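Local coordinates for protein Dok-7 (Mus musculus, PDB 3ML4) that probably activates the receptor tyrosine kinase MuSK in muscle as a dimeric PH-PTB adaptor, and is essential for forming neuromuscular synapses, at residues R162-V167 against Q195-F200; F118-A123 against F186-A191; A83-S88 against P150-Q155; L112-R117 against P209-F214. All coordinates share one frame; numbering follows the deposited sequence.

Contact 1: residues R162-V167 against Q195-F200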
loop_
_atom_site.group_PDB
_atom_site.type_symbol
_atom_site.label_atom_id
_atom_site.label_comp_id
_atom_site.label_asym_id
_atom_site.label_seq_id
_atom_site.Cartn_x
_atom_site.Cartn_y
_atom_site.Cartn_z
ATOM N N ARG B 162 21.572 2.212 9.303
ATOM C CA ARG B 162 22.684 1.254 9.393
ATOM C C ARG B 162 22.471 0.301 10.552
ATOM O O ARG B 162 22.551 -0.915 10.398
ATOM C CB ARG B 162 24.027 1.956 9.615
ATOM C CG ARG B 162 24.394 3.021 8.607
ATOM C CD ARG B 162 25.909 3.159 8.493
ATOM N NE ARG B 162 26.300 4.403 7.824
ATOM C CZ ARG B 162 27.481 4.609 7.249
ATOM N NH1 ARG B 162 28.404 3.652 7.239
ATOM N NH2 ARG B 162 27.738 5.773 6.671
ATOM N N ARG B 163 22.203 0.884 11.716
ATOM C CA ARG B 163 22.203 0.173 12.980
ATOM C C ARG B 163 21.121 0.741 13.877
ATOM O O ARG B 163 20.662 1.870 13.680
ATOM C CB ARG B 163 23.569 0.336 13.660
ATOM C CG ARG B 163 24.603 -0.718 13.286
ATOM C CD ARG B 163 25.917 -0.107 12.787
ATOM N NE ARG B 163 26.429 0.954 13.655
ATOM C CZ ARG B 163 27.528 0.861 14.402
ATOM N NH1 ARG B 163 28.256 -0.251 14.394
ATOM N NH2 ARG B 163 27.906 1.891 15.157
ATOM N N TYR B 164 20.715 -0.056 14.857
ATOM C CA TYR B 164 19.786 0.372 15.891
ATOM C C TYR B 164 19.804 -0.666 17.001
ATOM O O TYR B 164 20.215 -1.803 16.779
ATOM C CB TYR B 164 18.362 0.542 15.337
ATOM C CG TYR B 164 17.793 -0.721 14.728
ATOM C CD1 TYR B 164 17.272 -1.731 15.532
ATOM C CD2 TYR B 164 17.783 -0.904 13.346
ATOM C CE1 TYR B 164 16.770 -2.890 14.983
ATOM C CE2 TYR B 164 17.268 -2.066 12.781
ATOM C CZ TYR B 164 16.768 -3.053 13.605
ATOM O OH TYR B 164 16.258 -4.204 13.055
ATOM N N GLY B 165 19.355 -0.279 18.191
ATOM C CA GLY B 165 19.243 -1.230 19.286
ATOM C C GLY B 165 18.752 -0.647 20.594
ATOM O O GLY B 165 18.910 0.546 20.854
ATOM N N ALA B 166 18.146 -1.510 21.407
ATOM C CA ALA B 166 17.729 -1.168 22.759
ATOM C C ALA B 166 18.941 -1.012 23.661
ATOM O O ALA B 166 19.932 -1.727 23.510
ATOM C CB ALA B 166 16.802 -2.242 23.316
ATOM N N VAL B 167 18.843 -0.075 24.600
ATOM C CA VAL B 167 19.854 0.129 25.641
ATOM C C VAL B 167 19.133 0.403 26.965
ATOM O O VAL B 167 17.934 0.699 26.952
ATOM C CB VAL B 167 20.823 1.304 25.297
ATOM C CG1 VAL B 167 21.802 0.913 24.184
ATOM C CG2 VAL B 167 20.054 2.568 24.920
ATOM N N GLN B 195 10.870 -3.154 23.005
ATOM C CA GLN B 195 9.714 -3.146 22.105
ATOM C C GLN B 195 9.995 -2.437 20.788
ATOM O O GLN B 195 9.507 -2.862 19.744
ATOM C CB GLN B 195 8.500 -2.504 22.776
ATOM C CG GLN B 195 7.659 -3.485 23.558
ATOM C CD GLN B 195 6.774 -2.822 24.591
ATOM O OE1 GLN B 195 6.318 -1.686 24.416
ATOM N NE2 GLN B 195 6.519 -3.535 25.683
HETATM N N MSE B 196 10.782 -1.366 20.839
HETATM C CA MSE B 196 11.122 -0.618 19.635
HETATM C C MSE B 196 12.053 -1.408 18.722
HETATM O O MSE B 196 11.850 -1.453 17.510
HETATM C CB MSE B 196 11.734 0.742 19.984
HETATM C CG MSE B 196 10.732 1.727 20.557
HETATM SE SE MSE B 196 11.554 3.327 21.327
HETATM C CE MSE B 196 10.437 3.426 22.899
ATOM N N SER B 197 13.060 -2.034 19.327
ATOM C CA SER B 197 14.072 -2.804 18.609
ATOM C C SER B 197 13.468 -4.038 17.940
ATOM O O SER B 197 13.816 -4.374 16.801
ATOM C CB SER B 197 15.191 -3.214 19.570
ATOM O OG SER B 197 16.355 -3.601 18.867
ATOM N N PHE B 198 12.565 -4.706 18.657
ATOM C CA PHE B 198 11.884 -5.879 18.134
ATOM C C PHE B 198 10.954 -5.526 16.970
ATOM O O PHE B 198 10.854 -6.272 15.991
ATOM C CB PHE B 198 11.109 -6.583 19.242
ATOM C CG PHE B 198 10.143 -7.612 18.739
ATOM C CD1 PHE B 198 10.601 -8.840 18.262
ATOM C CD2 PHE B 198 8.773 -7.351 18.732
ATOM C CE1 PHE B 198 9.707 -9.793 17.796
ATOM C CE2 PHE B 198 7.870 -8.297 18.270
ATOM C CZ PHE B 198 8.334 -9.518 17.799
ATOM N N LEU B 199 10.273 -4.390 17.090
ATOM C CA LEU B 199 9.451 -3.868 16.012
ATOM C C LEU B 199 10.317 -3.622 14.779
ATOM O O LEU B 199 9.964 -4.021 13.668
ATOM C CB LEU B 199 8.783 -2.568 16.450
ATOM C CG LEU B 199 7.536 -2.140 15.685
ATOM C CD1 LEU B 199 6.332 -2.776 16.343
ATOM C CD2 LEU B 199 7.406 -0.630 15.686
ATOM N N PHE B 200 11.456 -2.972 15.002
ATOM C CA PHE B 200 12.447 -2.709 13.964
ATOM C C PHE B 200 12.954 -4.002 13.319
ATOM O O PHE B 200 12.991 -4.115 12.093
ATOM C CB PHE B 200 13.612 -1.906 14.550
ATOM C CG PHE B 200 13.416 -0.410 14.523
ATOM C CD1 PHE B 200 12.181 0.167 14.827
ATOM C CD2 PHE B 200 14.485 0.426 14.224
ATOM C CE1 PHE B 200 12.011 1.555 14.812
ATOM C CE2 PHE B 200 14.328 1.814 14.201
ATOM C CZ PHE B 200 13.087 2.378 14.498
HETATM O O HOH W 1 18.840 -4.179 20.724
#
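Y164, F200 and S197 carry this contact. Strand 162-167 runs roughly antiparallel to helix 195-200, at 149°, and the two short axes approach to 7.0 Å. CG of Y164 sits between its backbone N and carbonyl carbon (chi1 59°), and the ring lies against the helix. F200 occupies one face of this ring. F200 CB makes a CH-pi contact, 3.7 Å from the centroid of the Y164 ring. F200 CD2 lies over the same face but nearer the rim, 3.5 Å from Y164 CG. The two rings form a T-shaped pair, with the edge of F200 turned to the face of Y164 and the planes at 75°. F200 also meets F171 edge-to-face. The hydroxyl of Y164 is hydrogen-bonded to D201, the next residue of the helix, so the ring is held at its face and at its tip. S197 OG lies at the ring edge, in plane, 3.9 Å from Y164 CD1. One water links the same OG to the strand: it accepts from A166 N at 2.8 Å and is hydrogen-bonded to S197 OG at 3.2 Å. An alanine at Y164 would lose the ring and the bond to D201, and would probably loosen the strand from the helix. R163 and Y164 pair antiparallel with a strand of the bound MuSK peptide, and S197 packs on that peptide. This strand and helix form the peptide-binding groove of a PTB domain.

Contact 2: residues F118-A123 against F186-A191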
loop_
_atom_site.group_PDB
_atom_site.type_symbol
_atom_site.label_atom_id
_atom_site.label_comp_id
_atom_site.label_asym_id
_atom_site.label_seq_id
_atom_site.Cartn_x
_atom_site.Cartn_y
_atom_site.Cartn_z
ATOM N N PHE B 118 5.698 5.734 20.218
ATOM C CA PHE B 118 6.317 5.612 21.537
ATOM C C PHE B 118 6.704 6.985 22.058
ATOM O O PHE B 118 7.421 7.729 21.381
ATOM C CB PHE B 118 7.569 4.743 21.464
ATOM C CG PHE B 118 7.350 3.388 20.840
ATOM C CD1 PHE B 118 7.177 2.265 21.636
ATOM C CD2 PHE B 118 7.341 3.234 19.451
ATOM C CE1 PHE B 118 6.989 1.003 21.064
ATOM C CE2 PHE B 118 7.148 1.988 18.876
ATOM C CZ PHE B 118 6.975 0.868 19.687
ATOM N N HIS B 119 6.218 7.326 23.254
ATOM C CA HIS B 119 6.614 8.559 23.933
ATOM C C HIS B 119 8.084 8.473 24.349
ATOM O O HIS B 119 8.467 7.604 25.138
ATOM C CB HIS B 119 5.739 8.820 25.162
ATOM C CG HIS B 119 4.324 9.205 24.842
ATOM N ND1 HIS B 119 3.231 8.581 25.409
ATOM C CD2 HIS B 119 3.825 10.128 23.984
ATOM C CE1 HIS B 119 2.121 9.123 24.936
ATOM N NE2 HIS B 119 2.454 10.060 24.067
ATOM N N VAL B 120 8.899 9.371 23.804
ATOM C CA VAL B 120 10.344 9.392 24.059
ATOM C C VAL B 120 10.868 10.787 24.440
ATOM O O VAL B 120 10.171 11.795 24.285
ATOM C CB VAL B 120 11.160 8.873 22.833
ATOM C CG1 VAL B 120 10.703 7.464 22.411
ATOM C CG2 VAL B 120 11.077 9.857 21.659
ATOM N N THR B 121 12.100 10.822 24.942
ATOM C CA THR B 121 12.826 12.056 25.193
ATOM C C THR B 121 14.069 12.054 24.319
ATOM O O THR B 121 14.916 11.168 24.446
ATOM C CB THR B 121 13.254 12.162 26.668
ATOM O OG1 THR B 121 12.159 11.793 27.521
ATOM C CG2 THR B 121 13.723 13.577 26.994
ATOM N N VAL B 122 14.171 13.038 23.433
ATOM C CA VAL B 122 15.302 13.140 22.513
ATOM C C VAL B 122 16.506 13.778 23.215
ATOM O O VAL B 122 16.428 14.910 23.692
ATOM C CB VAL B 122 14.939 13.929 21.207
ATOM C CG1 VAL B 122 16.134 13.999 20.245
ATOM C CG2 VAL B 122 13.731 13.306 20.505
ATOM N N ALA B 123 17.614 13.041 23.265
ATOM C CA ALA B 123 18.848 13.509 23.910
ATOM C C ALA B 123 19.486 14.682 23.170
ATOM O O ALA B 123 19.506 14.697 21.934
ATOM C CB ALA B 123 19.848 12.364 24.033
ATOM N N PHE B 186 21.601 8.802 16.762
ATOM C CA PHE B 186 20.585 9.502 17.554
ATOM C C PHE B 186 20.161 8.699 18.777
ATOM O O PHE B 186 20.081 7.465 18.721
ATOM C CB PHE B 186 19.363 9.834 16.690
ATOM C CG PHE B 186 19.686 10.669 15.482
ATOM C CD1 PHE B 186 19.870 10.072 14.242
ATOM C CD2 PHE B 186 19.819 12.050 15.587
ATOM C CE1 PHE B 186 20.178 10.840 13.124
ATOM C CE2 PHE B 186 20.115 12.825 14.473
ATOM C CZ PHE B 186 20.300 12.218 13.241
ATOM N N PHE B 187 19.877 9.413 19.867
ATOM C CA PHE B 187 19.679 8.808 21.181
ATOM C C PHE B 187 18.344 9.194 21.788
ATOM O O PHE B 187 18.035 10.377 21.908
ATOM C CB PHE B 187 20.783 9.258 22.141
ATOM C CG PHE B 187 22.164 8.835 21.742
ATOM C CD1 PHE B 187 22.806 7.808 22.423
ATOM C CD2 PHE B 187 22.836 9.479 20.704
ATOM C CE1 PHE B 187 24.087 7.418 22.069
ATOM C CE2 PHE B 187 24.118 9.096 20.334
ATOM C CZ PHE B 187 24.744 8.067 21.018
ATOM N N LEU B 188 17.567 8.197 22.197
ATOM C CA LEU B 188 16.263 8.439 22.811
ATOM C C LEU B 188 16.145 7.742 24.158
ATOM O O LEU B 188 16.638 6.628 24.327
ATOM C CB LEU B 188 15.121 7.976 21.890
ATOM C CG LEU B 188 15.148 8.319 20.393
ATOM C CD1 LEU B 188 13.950 7.691 19.668
ATOM C CD2 LEU B 188 15.189 9.822 20.155
ATOM N N SER B 189 15.493 8.417 25.103
ATOM C CA SER B 189 15.142 7.847 26.398
ATOM C C SER B 189 13.706 7.348 26.360
ATOM O O SER B 189 12.796 8.075 25.956
ATOM C CB SER B 189 15.285 8.883 27.522
ATOM O OG SER B 189 16.644 9.094 27.866
ATOM N N SER B 190 13.519 6.102 26.786
ATOM C CA SER B 190 12.203 5.492 26.909
ATOM C C SER B 190 12.312 4.175 27.651
ATOM O O SER B 190 13.391 3.588 27.722
ATOM C CB SER B 190 11.589 5.240 25.534
ATOM O OG SER B 190 10.331 4.603 25.669
ATOM N N ALA B 191 11.185 3.706 28.184
ATOM C CA ALA B 191 11.135 2.402 28.845
ATOM C C ALA B 191 10.701 1.274 27.883
ATOM O O ALA B 191 10.410 0.153 28.314
ATOM C CB ALA B 191 10.223 2.463 30.082
#
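The carbonyl oxygen of T121 takes the straightest hydrogen bond of the contact and one weaker contact besides. S189 N donates to T121 O at 2.9 Å, with 174° at the hydrogen, in the plane of the carbonyl. The weaker grip is a CA-H...O contact from L188 CA to T121 O at 3.5 Å. S189 O is held the same way, by T121 N at 3.0 Å and by V120 CA at 3.4 Å. T121 and S189 are thus an antiparallel hydrogen-bonded pair, and V122 and L188 next to them are a non-hydrogen-bonded pair. A third bond, from A123 N to F187 O at 3.0 Å, continues the pairing past the end of strand 118-122. The side chains sort by face. V122 and L188 lie side by side and point the same way, with V122 CG2 3.8 Å from L188 CD2. V120 crosses L188 obliquely, its CG2 4.1 Å from L188 CD1. V120 also packs on selenomethionine M196 of helix 193-203, and V120 and V122 both pack on L144. T121 and S189 stand on the other face, which is exposed, with their CB atoms 4.0 Å apart. S190 OG is bonded to E192 N just ahead of that helix. The pairing joins the first and last strands of the PTB sheet, as in the PH-like fold, and so connects the strands on either side of them.

Contact 3: residues A83-S88 against P150-Q155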
loop_
_atom_site.group_PDB
_atom_site.type_symbol
_atom_site.label_atom_id
_atom_site.label_comp_id
_atom_site.label_asym_id
_atom_site.label_seq_id
_atom_site.Cartn_x
_atom_site.Cartn_y
_atom_site.Cartn_z
ATOM N N ALA B 83 -4.834 13.243 16.227
ATOM C CA ALA B 83 -3.975 13.862 15.245
ATOM C C ALA B 83 -3.608 12.840 14.183
ATOM O O ALA B 83 -3.107 11.757 14.498
ATOM C CB ALA B 83 -2.729 14.410 15.912
ATOM N N ILE B 84 -3.900 13.179 12.931
ATOM C CA ILE B 84 -3.326 12.489 11.784
ATOM C C ILE B 84 -2.114 13.310 11.382
ATOM O O ILE B 84 -2.240 14.418 10.854
ATOM C CB ILE B 84 -4.342 12.333 10.619
ATOM C CG1 ILE B 84 -5.400 11.294 10.991
ATOM C CG2 ILE B 84 -3.647 11.905 9.325
ATOM C CD1 ILE B 84 -6.711 11.449 10.249
ATOM N N ILE B 85 -0.939 12.770 11.679
ATOM C CA ILE B 85 0.321 13.459 11.430
ATOM C C ILE B 85 0.815 13.163 10.020
ATOM O O ILE B 85 0.903 12.006 9.612
ATOM C CB ILE B 85 1.400 13.067 12.459
ATOM C CG1 ILE B 85 0.869 13.257 13.882
ATOM C CG2 ILE B 85 2.684 13.894 12.239
ATOM C CD1 ILE B 85 1.554 12.404 14.909
ATOM N N CYS B 86 1.121 14.225 9.283
ATOM C CA CYS B 86 1.604 14.104 7.923
ATOM C C CYS B 86 2.908 14.867 7.767
ATOM O O CYS B 86 3.215 15.751 8.572
ATOM C CB CYS B 86 0.561 14.642 6.946
ATOM S SG CYS B 86 -1.057 13.868 7.117
ATOM N N LEU B 87 3.675 14.526 6.731
ATOM C CA LEU B 87 4.914 15.248 6.434
ATOM C C LEU B 87 4.659 16.744 6.275
ATOM O O LEU B 87 5.427 17.563 6.784
ATOM C CB LEU B 87 5.613 14.673 5.198
ATOM C CG LEU B 87 6.171 13.254 5.362
ATOM C CD1 LEU B 87 6.529 12.644 4.009
ATOM C CD2 LEU B 87 7.368 13.238 6.315
ATOM N N SER B 88 3.563 17.084 5.597
ATOM C CA SER B 88 3.163 18.477 5.393
ATOM C C SER B 88 2.472 19.072 6.616
ATOM O O SER B 88 2.998 19.991 7.247
ATOM C CB SER B 88 2.269 18.612 4.153
ATOM O OG SER B 88 1.251 17.619 4.126
ATOM N N PRO B 150 1.049 18.414 16.256
ATOM C CA PRO B 150 2.336 17.767 15.981
ATOM C C PRO B 150 2.947 18.151 14.635
ATOM O O PRO B 150 2.251 18.174 13.620
ATOM C CB PRO B 150 1.995 16.274 16.007
ATOM C CG PRO B 150 0.776 16.181 16.831
ATOM C CD PRO B 150 -0.003 17.425 16.547
ATOM N N THR B 151 4.237 18.472 14.654
ATOM C CA THR B 151 5.004 18.725 13.435
ATOM C C THR B 151 6.192 17.773 13.363
ATOM O O THR B 151 6.765 17.409 14.387
ATOM C CB THR B 151 5.510 20.186 13.346
ATOM O OG1 THR B 151 6.320 20.486 14.488
ATOM C CG2 THR B 151 4.347 21.166 13.280
ATOM N N VAL B 152 6.551 17.381 12.145
ATOM C CA VAL B 152 7.633 16.428 11.903
ATOM C C VAL B 152 8.983 17.131 11.988
ATOM O O VAL B 152 9.242 18.077 11.243
ATOM C CB VAL B 152 7.457 15.722 10.526
ATOM C CG1 VAL B 152 8.711 14.932 10.124
ATOM C CG2 VAL B 152 6.237 14.816 10.552
HETATM N N MSE B 153 9.831 16.656 12.895
HETATM C CA MSE B 153 11.148 17.245 13.143
HETATM C C MSE B 153 12.316 16.359 12.703
HETATM O O MSE B 153 13.471 16.783 12.750
HETATM C CB MSE B 153 11.304 17.584 14.625
HETATM C CG MSE B 153 10.978 16.429 15.551
HETATM SE SE MSE B 153 11.980 16.486 17.220
HETATM C CE MSE B 153 10.961 15.151 18.188
ATOM N N GLY B 154 12.012 15.133 12.295
ATOM C CA GLY B 154 13.027 14.186 11.843
ATOM C C GLY B 154 12.366 13.032 11.124
ATOM O O GLY B 154 11.351 12.518 11.591
ATOM N N GLN B 155 12.932 12.639 9.983
ATOM C CA GLN B 155 12.364 11.570 9.155
ATOM C C GLN B 155 13.424 10.694 8.483
ATOM O O GLN B 155 14.415 11.195 7.954
ATOM C CB GLN B 155 11.410 12.141 8.101
ATOM C CG GLN B 155 12.057 13.118 7.120
ATOM C CD GLN B 155 11.092 13.612 6.057
ATOM O OE1 GLN B 155 10.813 14.807 5.964
ATOM N NE2 GLN B 155 10.573 12.691 5.251
#
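The two segments run in roughly the same direction, 35° apart, but they do not pair as strands. Their nearest CA atoms are those of L87 and V152, 6.2 Å apart, and no hydrogen bond joins them. Side chains fill the gap. P150 meets two residues of the 83-88 segment with its ring carbons. Its CG is 4.0 Å from A83 CB, and its CB is 3.9 Å from I85 CG1. I85 crosses the proline at about a right angle. Its CG1 lies anti to its own carbonyl carbon (chi1 -53°), which leaves the CG2 branch for V152. The I85 CG2 and V152 CG2 methyls are 4.0 Å apart. The same V152 methyl is 3.7 Å from C86 O. Further along, L87 CD2 lies against the amide end of Q155, 3.4 Å from Q155 NE2. This end of the contact is exposed, whereas A83, I85 and P150 are buried. An alanine at I85 would remove both branches and would probably leave P150 and V152 poorly packed against the strand. The contact joins the PH domain to the PTB domain. Strand 81-86 bonds to strand 59-71 in the PH sheet, while 151-157 is the outermost strand of the PTB sheet within this chain. M92 of strand 90-94 packs on both A83 and P150, H136 of strand 133-138 on I85, and V143 of strand 141-146 on V152 and Q155.

Contact 4: residues L112-R117 against P209-F214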
loop_
_atom_site.group_PDB
_atom_site.type_symbol
_atom_site.label_atom_id
_atom_site.label_comp_id
_atom_site.label_asym_id
_atom_site.label_seq_id
_atom_site.Cartn_x
_atom_site.Cartn_y
_atom_site.Cartn_z
ATOM N N LEU B 112 -4.014 1.056 8.365
ATOM C CA LEU B 112 -2.887 1.650 7.629
ATOM C C LEU B 112 -1.659 0.736 7.510
ATOM O O LEU B 112 -0.733 1.033 6.751
ATOM C CB LEU B 112 -2.510 3.023 8.194
ATOM C CG LEU B 112 -3.537 4.146 7.993
ATOM C CD1 LEU B 112 -3.095 5.421 8.712
ATOM C CD2 LEU B 112 -3.822 4.421 6.505
ATOM N N GLY B 113 -1.661 -0.372 8.251
ATOM C CA GLY B 113 -0.596 -1.372 8.157
ATOM C C GLY B 113 0.138 -1.543 9.469
ATOM O O GLY B 113 -0.392 -2.131 10.417
ATOM N N GLU B 114 1.365 -1.037 9.525
ATOM C CA GLU B 114 2.127 -1.039 10.771
ATOM C C GLU B 114 2.424 0.392 11.202
ATOM O O GLU B 114 3.351 1.035 10.693
ATOM C CB GLU B 114 3.406 -1.873 10.640
ATOM C CG GLU B 114 3.165 -3.372 10.422
ATOM C CD GLU B 114 2.533 -4.075 11.626
ATOM O OE1 GLU B 114 2.730 -3.631 12.782
ATOM O OE2 GLU B 114 1.833 -5.086 11.409
ATOM N N VAL B 115 1.601 0.889 12.122
ATOM C CA VAL B 115 1.711 2.258 12.623
ATOM C C VAL B 115 1.661 2.281 14.150
ATOM O O VAL B 115 0.637 1.978 14.772
ATOM C CB VAL B 115 0.703 3.249 11.927
ATOM C CG1 VAL B 115 -0.524 2.528 11.405
ATOM C CG2 VAL B 115 0.320 4.433 12.829
ATOM N N HIS B 116 2.811 2.632 14.723
ATOM C CA HIS B 116 3.079 2.534 16.150
ATOM C C HIS B 116 3.668 3.851 16.640
ATOM O O HIS B 116 4.279 4.590 15.864
ATOM C CB HIS B 116 4.091 1.417 16.411
ATOM C CG HIS B 116 3.656 0.070 15.919
ATOM N ND1 HIS B 116 3.323 -0.962 16.774
ATOM C CD2 HIS B 116 3.515 -0.421 14.666
ATOM C CE1 HIS B 116 2.985 -2.024 16.067
ATOM N NE2 HIS B 116 3.094 -1.722 14.784
ATOM N N ARG B 117 3.491 4.143 17.923
ATOM C CA ARG B 117 4.047 5.355 18.491
ATOM C C ARG B 117 4.580 5.094 19.892
ATOM O O ARG B 117 3.994 4.326 20.656
ATOM C CB ARG B 117 3.003 6.479 18.491
ATOM C CG ARG B 117 2.174 6.567 19.755
ATOM C CD ARG B 117 1.055 7.567 19.646
ATOM N NE ARG B 117 -0.221 6.878 19.518
ATOM C CZ ARG B 117 -0.925 6.422 20.548
ATOM N NH1 ARG B 117 -0.479 6.605 21.789
ATOM N NH2 ARG B 117 -2.077 5.789 20.337
ATOM N N PRO B 209 4.870 -7.968 13.476
ATOM C CA PRO B 209 4.925 -8.705 14.737
ATOM C C PRO B 209 3.619 -9.427 15.004
ATOM O O PRO B 209 3.603 -10.503 15.596
ATOM C CB PRO B 209 5.146 -7.599 15.778
ATOM C CG PRO B 209 5.836 -6.515 15.022
ATOM C CD PRO B 209 5.178 -6.538 13.669
ATOM N N THR B 210 2.534 -8.831 14.534
ATOM C CA THR B 210 1.200 -9.326 14.797
ATOM C C THR B 210 0.679 -10.215 13.658
ATOM O O THR B 210 0.099 -11.265 13.913
ATOM C CB THR B 210 0.245 -8.141 15.156
ATOM O OG1 THR B 210 -0.832 -8.607 15.974
ATOM C CG2 THR B 210 -0.296 -7.439 13.928
ATOM N N LYS B 211 0.929 -9.824 12.411
ATOM C CA LYS B 211 0.356 -10.523 11.250
ATOM C C LYS B 211 1.278 -11.549 10.579
ATOM O O LYS B 211 0.849 -12.281 9.690
ATOM C CB LYS B 211 -0.146 -9.515 10.206
ATOM C CG LYS B 211 -1.334 -8.694 10.661
ATOM C CD LYS B 211 -1.956 -7.924 9.516
ATOM C CE LYS B 211 -1.488 -6.492 9.486
ATOM N NZ LYS B 211 -2.150 -5.660 10.529
ATOM N N GLY B 212 2.532 -11.615 11.009
ATOM C CA GLY B 212 3.531 -12.405 10.301
ATOM C C GLY B 212 3.877 -11.720 8.990
ATOM O O GLY B 212 3.619 -10.519 8.834
ATOM N N PRO B 213 4.450 -12.477 8.032
ATOM C CA PRO B 213 4.899 -11.944 6.734
ATOM C C PRO B 213 3.846 -11.082 6.036
ATOM O O PRO B 213 2.658 -11.422 6.062
ATOM C CB PRO B 213 5.171 -13.210 5.910
ATOM C CG PRO B 213 5.529 -14.242 6.922
ATOM C CD PRO B 213 4.705 -13.926 8.148
ATOM N N PHE B 214 4.284 -9.979 5.429
ATOM C CA PHE B 214 3.383 -9.091 4.691
ATOM C C PHE B 214 2.795 -9.822 3.482
ATOM O O PHE B 214 1.766 -9.418 2.941
ATOM C CB PHE B 214 4.093 -7.807 4.224
ATOM C CG PHE B 214 4.858 -7.076 5.306
ATOM C CD1 PHE B 214 4.359 -6.968 6.602
ATOM C CD2 PHE B 214 6.070 -6.457 5.009
ATOM C CE1 PHE B 214 5.074 -6.286 7.594
ATOM C CE2 PHE B 214 6.787 -5.768 5.988
ATOM C CZ PHE B 214 6.289 -5.683 7.283
HETATM O O HOH W 2 2.162 -5.434 14.546
#
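A buried carboxylate spans this contact, between backbones that stay far apart. The nearest CA atoms, those of E114 and P209, are 9.1 Å from each other. The E114 side chain reaches into the gap and meets P209 tip to tip, with P209 CD 3.9 Å from E114 OE1. Its chain is bent at chi2 (-67°). OE1 is gripped twice. H116 NE2 donates to E114 OE1 at 2.8 Å, nearly straight (171°), in the plane of the imidazole and nearly along the C-O axis. A water donates to E114 OE1 at 2.6 Å and accepts a weak bond from T210 N. The other oxygen, OE2, is hydrogen-bonded to S208 OG, which in turn takes K211 N, so S208 ties the carboxylate to the backbone at K211. K211 and G212 form a classic beta bulge opposite S208. The K211 side chain slides past E114 in the opposite direction, its NZ 4.1 Å from E114 OE2. That is beyond salt-bridge distance. The F214 ring lies obliquely by the stem, with CE1 4.5 Å from E114 CG. P35 of the second subunit packs on both E114 and F214. G113, just after helix 98-112, has a positive phi (119°), and E114 N is bonded to N139. The bond to OE1 places a proton on H116 NE2. With a histidine, a serine, a water and a nearby lysine around it, E114 is probably ionised, and its charge would tend to favour a protonated H116.

Contacts 1, 2 and 4 belong to the PTB domain, and contact 3 joins it to the PH domain. Contact 1 is the most buried and is mainly aromatic. Contact 2 is backbone pairing, with one face inward and one exposed. Contact 3 is apolar packing without hydrogen bonds, and contact 4 centres on a buried, probably charged carboxylate beside the second subunit. Contacts 2 and 4 share strand 115-122. Helix 193-203 ties contact 1 to both: selenomethionine M196 packs on F118 and S190, while L199 touches F118, H116 and P209. Contact 3 reaches contact 2 through V122 and the selenomethionine M153.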